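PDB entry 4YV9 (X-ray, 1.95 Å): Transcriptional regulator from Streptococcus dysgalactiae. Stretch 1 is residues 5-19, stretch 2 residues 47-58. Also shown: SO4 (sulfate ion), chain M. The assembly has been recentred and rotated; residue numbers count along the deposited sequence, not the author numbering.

Stretch 1 (5-19) LGKTLRRLRQGKQVS
Stretch 2 (47-58) RLLNLLDKLNIT

Two helices from one chain, 6-15 and 47-54, run nearly parallel, their N-to-C directions 18° apart and their axes 11.4 Å apart at closest approach. The register sets L9 CA 8.1 Å from L52 CA and R13 CA 7.1 Å from L55 CA. Together the stretches bury 464 Å², mostly through apolar residues.

Along stretch 2, R47 is out of reach, and contact begins at L48 (chi1 t, chi2 p), whose CD2 lies 4.2 Å from L5 CD2 and whose CD1 lies 4.4 Å from L9 CD2. One turn on, L51 (m, t) points toward stretch 1 and brings CD1 to 3.6 Å from L9 CD2. L52 (m, t) leaves its backbone sideways, yet its end swings nearer, placing CD2 4.1 Å from L9 CD1. L9 (t, p) thus sits among several leucines, where a branched apolar side chain fills the space without leaving polar groups unsatisfied.

L55, just past the helix, is the most covered residue, giving up 106 Å². In its m, t rotamer, CD1 packs 3.7 Å from L9 CD1 and 4.2 Å from R13 CB, while CD2 meets V18 CG1 at 3.8 Å. Its carbonyl accepts the one hydrogen bond between the stretches: K16 NZ to L55 O, 2.8 Å. K16 extends through chi1 m, chi2 t and chi3 t, so its methylenes cross apolar ground before the ammonium reaches a carbonyl at the helix end.

N56 takes positive phi (57/39) in a Schellman turn, with N56 N bonded to D53 O (2.9 Å) and I57 N to L52 O (2.9 Å); asparagine tolerates this conformation well. The chain then extends at I57 (-120/132), whose m, t side chain sets CD1 3.9 Å from K16 CE and 4.1 Å from L12 CB, covering the lysine's aliphatic part. T58 makes no contact with stretch 1.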

# COMPACT_ATOMS: atom_id res chain seq x y z
N LEU B 5 -7.80 -15.08 -19.36
CA LEU B 5 -7.16 -13.77 -19.26
C LEU B 5 -7.50 -12.87 -20.43
O LEU B 5 -7.56 -11.65 -20.28
CB LEU B 5 -5.63 -13.90 -19.17
CG LEU B 5 -4.99 -14.32 -17.85
CD1 LEU B 5 -5.22 -15.80 -17.57
CD2 LEU B 5 -3.50 -13.99 -17.83
N GLY B 6 -7.70 -13.46 -21.61
CA GLY B 6 -7.99 -12.67 -22.80
C GLY B 6 -9.29 -11.93 -22.61
O GLY B 6 -9.47 -10.79 -23.03
N LYS B 7 -10.22 -12.61 -21.96
CA LYS B 7 -11.49 -12.01 -21.58
C LYS B 7 -11.31 -10.73 -20.77
O LYS B 7 -11.99 -9.73 -20.99
CB LYS B 7 -12.29 -13.01 -20.78
CG LYS B 7 -13.59 -12.46 -20.25
CD LYS B 7 -14.55 -12.07 -21.36
CE LYS B 7 -16.00 -12.08 -20.82
NZ LYS B 7 -16.23 -11.12 -19.69
N THR B 8 -10.41 -10.79 -19.80
CA THR B 8 -10.18 -9.64 -18.94
C THR B 8 -9.49 -8.52 -19.71
O THR B 8 -9.85 -7.36 -19.58
CB THR B 8 -9.37 -10.04 -17.71
OG1 THR B 8 -10.07 -11.08 -17.01
CG2 THR B 8 -9.18 -8.84 -16.80
N LEU B 9 -8.49 -8.87 -20.52
CA LEU B 9 -7.87 -7.88 -21.40
C LEU B 9 -8.91 -7.16 -22.27
O LEU B 9 -8.93 -5.93 -22.36
CB LEU B 9 -6.82 -8.52 -22.31
CG LEU B 9 -6.24 -7.50 -23.30
CD1 LEU B 9 -5.51 -6.40 -22.53
CD2 LEU B 9 -5.31 -8.15 -24.32
N ARG B 10 -9.77 -7.94 -22.91
CA ARG B 10 -10.83 -7.39 -23.74
C ARG B 10 -11.69 -6.39 -22.97
O ARG B 10 -11.97 -5.31 -23.45
CB ARG B 10 -11.71 -8.51 -24.29
CG ARG B 10 -12.94 -8.05 -25.05
CD ARG B 10 -13.75 -9.26 -25.53
NE ARG B 10 -15.16 -8.96 -25.74
CZ ARG B 10 -16.06 -9.83 -26.18
NH1 ARG B 10 -15.70 -11.08 -26.46
NH2 ARG B 10 -17.33 -9.46 -26.35
N ARG B 11 -12.12 -6.80 -21.77
CA ARG B 11 -12.96 -5.96 -20.94
C ARG B 11 -12.26 -4.66 -20.56
O ARG B 11 -12.84 -3.58 -20.63
CB ARG B 11 -13.37 -6.71 -19.67
CG ARG B 11 -14.26 -5.90 -18.73
CD ARG B 11 -14.78 -6.75 -17.58
NE ARG B 11 -13.70 -7.25 -16.72
CZ ARG B 11 -13.19 -6.57 -15.70
NH1 ARG B 11 -13.65 -5.36 -15.40
NH2 ARG B 11 -12.21 -7.10 -14.97
N LEU B 12 -11.01 -4.76 -20.15
CA LEU B 12 -10.29 -3.57 -19.72
C LEU B 12 -10.03 -2.63 -20.91
O LEU B 12 -10.19 -1.41 -20.81
CB LEU B 12 -8.99 -3.97 -19.04
CG LEU B 12 -9.18 -4.66 -17.69
CD1 LEU B 12 -7.90 -5.31 -17.24
CD2 LEU B 12 -9.65 -3.66 -16.65
N ARG B 13 -9.66 -3.21 -22.05
CA ARG B 13 -9.40 -2.44 -23.26
C ARG B 13 -10.64 -1.72 -23.80
O ARG B 13 -10.60 -0.53 -24.08
CB ARG B 13 -8.83 -3.34 -24.36
CG ARG B 13 -8.75 -2.64 -25.70
CD ARG B 13 -8.43 -3.58 -26.88
NE ARG B 13 -9.44 -4.62 -27.10
CZ ARG B 13 -10.58 -4.45 -27.76
NH1 ARG B 13 -10.89 -3.26 -28.28
NH2 ARG B 13 -11.43 -5.47 -27.91
N GLN B 14 -11.73 -2.46 -23.98
CA GLN B 14 -13.00 -1.85 -24.36
C GLN B 14 -13.44 -0.83 -23.31
O GLN B 14 -14.00 0.21 -23.64
CB GLN B 14 -14.08 -2.92 -24.55
CG GLN B 14 -13.78 -3.85 -25.73
CD GLN B 14 -14.82 -4.94 -25.89
OE1 GLN B 14 -15.42 -5.38 -24.92
NE2 GLN B 14 -15.04 -5.38 -27.12
N GLY B 15 -13.17 -1.14 -22.05
CA GLY B 15 -13.53 -0.25 -20.96
C GLY B 15 -12.83 1.10 -21.04
O GLY B 15 -13.32 2.10 -20.50
N LYS B 16 -11.68 1.14 -21.72
CA LYS B 16 -10.95 2.38 -21.94
C LYS B 16 -11.20 2.97 -23.33
O LYS B 16 -10.55 3.94 -23.72
CB LYS B 16 -9.45 2.16 -21.74
CG LYS B 16 -9.09 1.94 -20.28
CD LYS B 16 -7.60 1.85 -20.08
CE LYS B 16 -7.29 1.66 -18.62
NZ LYS B 16 -6.17 2.49 -18.10
N GLN B 17 -12.15 2.38 -24.05
CA GLN B 17 -12.51 2.80 -25.40
C GLN B 17 -11.31 2.72 -26.37
O GLN B 17 -11.22 3.50 -27.31
CB GLN B 17 -13.08 4.23 -25.39
CG GLN B 17 -13.93 4.56 -24.17
CD GLN B 17 -15.02 3.54 -23.93
OE1 GLN B 17 -15.63 3.03 -24.87
NE2 GLN B 17 -15.27 3.22 -22.67
N VAL B 18 -10.41 1.76 -26.14
CA VAL B 18 -9.19 1.60 -26.94
C VAL B 18 -9.37 0.51 -28.02
O VAL B 18 -9.93 -0.56 -27.76
CB VAL B 18 -7.99 1.27 -26.00
CG1 VAL B 18 -6.74 0.89 -26.78
CG2 VAL B 18 -7.72 2.47 -25.10
N SER B 19 -8.92 0.78 -29.25
CA SER B 19 -9.08 -0.19 -30.34
C SER B 19 -8.00 -1.27 -30.29
O SER B 19 -6.91 -1.05 -29.79
CB SER B 19 -9.01 0.50 -31.71
OG SER B 19 -7.70 1.01 -31.94
N ARG B 47 4.47 -10.34 -24.03
CA ARG B 47 3.66 -9.63 -25.01
C ARG B 47 2.40 -9.07 -24.36
O ARG B 47 1.93 -7.99 -24.73
CB ARG B 47 3.36 -10.56 -26.19
CG ARG B 47 4.58 -10.70 -27.08
CD ARG B 47 4.50 -11.86 -28.06
NE ARG B 47 5.11 -11.49 -29.34
CZ ARG B 47 6.36 -11.75 -29.69
NH1 ARG B 47 7.17 -12.40 -28.86
NH2 ARG B 47 6.81 -11.36 -30.87
N LEU B 48 1.86 -9.79 -23.37
CA LEU B 48 0.73 -9.27 -22.61
C LEU B 48 1.13 -8.01 -21.86
O LEU B 48 0.38 -7.02 -21.85
CB LEU B 48 0.20 -10.31 -21.62
CG LEU B 48 -0.95 -9.84 -20.73
CD1 LEU B 48 -2.10 -9.27 -21.54
CD2 LEU B 48 -1.43 -10.99 -19.86
N LEU B 49 2.30 -8.03 -21.24
CA LEU B 49 2.78 -6.85 -20.50
C LEU B 49 2.92 -5.62 -21.38
O LEU B 49 2.66 -4.51 -20.92
CB LEU B 49 4.13 -7.13 -19.83
CG LEU B 49 4.06 -7.48 -18.34
CD1 LEU B 49 3.19 -8.70 -18.10
CD2 LEU B 49 5.44 -7.71 -17.79
N ASN B 50 3.35 -5.83 -22.62
CA ASN B 50 3.45 -4.76 -23.62
C ASN B 50 2.07 -4.14 -23.89
O ASN B 50 1.93 -2.92 -23.95
CB ASN B 50 4.06 -5.32 -24.91
CG ASN B 50 4.33 -4.25 -25.98
OD1 ASN B 50 4.80 -3.15 -25.68
ND2 ASN B 50 4.05 -4.58 -27.24
N LEU B 51 1.07 -5.00 -24.07
CA LEU B 51 -0.31 -4.54 -24.27
C LEU B 51 -0.81 -3.75 -23.08
O LEU B 51 -1.41 -2.67 -23.23
CB LEU B 51 -1.25 -5.73 -24.49
CG LEU B 51 -1.05 -6.61 -25.71
CD1 LEU B 51 -1.98 -7.84 -25.65
CD2 LEU B 51 -1.32 -5.79 -26.96
N LEU B 52 -0.60 -4.29 -21.89
CA LEU B 52 -1.01 -3.64 -20.66
C LEU B 52 -0.35 -2.27 -20.47
O LEU B 52 -1.00 -1.31 -20.06
CB LEU B 52 -0.66 -4.53 -19.47
CG LEU B 52 -1.50 -5.81 -19.40
CD1 LEU B 52 -1.17 -6.59 -18.13
CD2 LEU B 52 -2.97 -5.43 -19.45
N ASP B 53 0.94 -2.21 -20.75
CA ASP B 53 1.66 -0.95 -20.65
C ASP B 53 1.04 0.11 -21.58
O ASP B 53 0.91 1.28 -21.19
CB ASP B 53 3.14 -1.17 -20.97
CG ASP B 53 3.95 0.11 -20.93
OD1 ASP B 53 3.79 0.89 -19.98
OD2 ASP B 53 4.76 0.34 -21.86
N LYS B 54 0.65 -0.29 -22.78
CA LYS B 54 -0.05 0.62 -23.70
C LYS B 54 -1.37 1.11 -23.12
O LYS B 54 -1.78 2.25 -23.36
CB LYS B 54 -0.27 -0.07 -25.05
CG LYS B 54 1.07 -0.27 -25.81
CD LYS B 54 0.91 -1.01 -27.12
CE LYS B 54 2.11 -0.60 -28.01
NZ LYS B 54 2.41 -1.53 -29.10
N LEU B 55 -2.02 0.25 -22.33
CA LEU B 55 -3.25 0.62 -21.63
C LEU B 55 -2.99 1.26 -20.26
O LEU B 55 -3.95 1.55 -19.53
CB LEU B 55 -4.14 -0.61 -21.44
CG LEU B 55 -4.61 -1.30 -22.73
CD1 LEU B 55 -5.20 -2.69 -22.39
CD2 LEU B 55 -5.65 -0.45 -23.43
N ASN B 56 -1.72 1.47 -19.91
CA ASN B 56 -1.32 2.06 -18.62
C ASN B 56 -1.85 1.28 -17.40
O ASN B 56 -2.27 1.86 -16.39
CB ASN B 56 -1.75 3.52 -18.54
CG ASN B 56 -1.02 4.39 -19.57
OD1 ASN B 56 0.20 4.47 -19.57
ND2 ASN B 56 -1.78 5.02 -20.47
N ILE B 57 -1.83 -0.04 -17.54
CA ILE B 57 -2.20 -0.98 -16.50
C ILE B 57 -0.98 -1.85 -16.26
O ILE B 57 -0.34 -2.32 -17.21
CB ILE B 57 -3.40 -1.88 -16.90
CG1 ILE B 57 -4.60 -1.03 -17.30
CG2 ILE B 57 -3.77 -2.84 -15.75
CD1 ILE B 57 -5.65 -1.79 -18.08
N THR B 58 -0.60 -2.04 -15.01
CA THR B 58 0.50 -2.92 -14.73
C THR B 58 -0.08 -4.32 -14.42
O THR B 58 -1.24 -4.44 -14.01
CB THR B 58 1.33 -2.37 -13.58
OG1 THR B 58 2.23 -3.37 -13.11
CG2 THR B 58 0.41 -1.90 -12.46
S SO4 M . -14.07 -3.51 -29.93
O1 SO4 M . -13.57 -4.73 -29.30
O2 SO4 M . -14.93 -2.77 -29.01
O3 SO4 M . -12.94 -2.65 -30.31
O4 SO4 M . -14.83 -3.87 -31.12